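Local coordinates for HTH cro/C1-type domain-containing protein (Pseudomonas aeruginosa, PDB 4O8B) that regulates transcription as BswR, controls motility and biofilm formation by modulating the small RNA rsmZ, and probably binds promoter DNA through its helix-turn-helix domain, at the interface of chains A and B. Sequence-based numbering; all coordinates share one arbitrary frame. Chains: chain A/B, Uncharacterized protein.

The interface of chains A and B. Residues chain A 90, 93-94, 97; chain B 74, 77.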
# COMPACT_ATOMS: atom_id res chain seq x y z
N THR A 90 -11.59 -8.86 11.41
CA THR A 90 -10.44 -9.66 11.80
C THR A 90 -10.86 -11.02 12.33
O THR A 90 -10.25 -12.04 12.00
CB THR A 90 -9.58 -8.95 12.87
OG1 THR A 90 -10.44 -8.41 13.88
CG2 THR A 90 -8.76 -7.84 12.25
N ILE A 93 -11.82 -13.12 9.34
CA ILE A 93 -10.64 -13.45 8.53
C ILE A 93 -9.80 -14.53 9.22
O ILE A 93 -9.39 -15.50 8.58
CB ILE A 93 -9.77 -12.21 8.29
CG1 ILE A 93 -10.60 -11.12 7.61
CG2 ILE A 93 -8.57 -12.58 7.42
CD1 ILE A 93 -9.88 -9.79 7.47
N GLU A 94 -9.56 -14.35 10.52
CA GLU A 94 -8.79 -15.33 11.28
C GLU A 94 -9.41 -16.71 11.18
O GLU A 94 -8.72 -17.71 11.00
CB GLU A 94 -8.68 -14.92 12.75
CG GLU A 94 -7.53 -13.97 13.07
CD GLU A 94 -6.22 -14.44 12.47
OE1 GLU A 94 -5.83 -15.60 12.70
OE2 GLU A 94 -5.57 -13.63 11.77
N LEU A 97 -8.58 -18.06 7.70
CA LEU A 97 -7.17 -18.43 7.61
C LEU A 97 -6.93 -19.71 8.39
O LEU A 97 -5.98 -20.44 8.12
CB LEU A 97 -6.28 -17.33 8.20
CG LEU A 97 -6.14 -15.99 7.46
CD1 LEU A 97 -5.28 -15.06 8.30
CD2 LEU A 97 -5.52 -16.20 6.08
N LEU B 74 -3.58 -6.99 7.98
CA LEU B 74 -4.78 -7.44 7.27
C LEU B 74 -4.49 -7.62 5.78
O LEU B 74 -5.01 -8.54 5.14
CB LEU B 74 -5.92 -6.44 7.45
CG LEU B 74 -7.30 -7.03 7.70
CD1 LEU B 74 -7.35 -7.63 9.10
CD2 LEU B 74 -8.36 -5.95 7.57
N LYS B 77 -2.91 -10.94 5.29
CA LYS B 77 -3.85 -12.02 5.54
C LYS B 77 -4.79 -12.23 4.36
O LYS B 77 -4.91 -13.33 3.84
CB LYS B 77 -4.65 -11.74 6.81
CG LYS B 77 -3.82 -11.79 8.08
CD LYS B 77 -4.69 -11.62 9.31
CE LYS B 77 -3.85 -11.20 10.51
NZ LYS B 77 -4.70 -10.70 11.63
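A:Thr90, A:Ile93, A:Glu94 and A:Leu97 lie on helix 83-99 and meet B:Leu74 and B:Lys77 of helix 69-79, all with helical phi and psi; the chain A residues are spaced as i, i+3, i+4 and i+7, so they lie on one face of the helix. B:Leu74 points its CD1 methyl at two side chains. A:Thr90 CG2 lies 3.5 Å from B:Leu74 CD1, a snug contact. The A:Ile93 tip, CD1, lies 3.7 Å from the same B:Leu74 CD1, and the two side chains cross at about a right angle. B:Lys77 runs extended beyond CG (chi2 -176°), which carries its amine across the A:Leu97 and A:Ile93 side chains to A:Glu94. Its aliphatic part is lined by A:Leu97, whose CD1 is 3.6 Å from B:Lys77 CG. The CG2 branch of A:Ile93 approaches B:Lys77 CB more loosely, at 4.1 Å. At the far end B:Lys77 NZ donates a hydrogen bond to the carboxylate OE2 of A:Glu94 at 3.1 Å, also a salt bridge. The amine comes from the anti side, 24° out of the carboxylate plane. The A:Glu94 chain bends at chi2 (-48°), turning its carboxylate back towards the amine. The patch thus joins methyl packing to an ion pair. Its twin recurs with the chains exchanged, and together they probably help hold two subunits as a dimer, as is common among helix-turn-helix regulators.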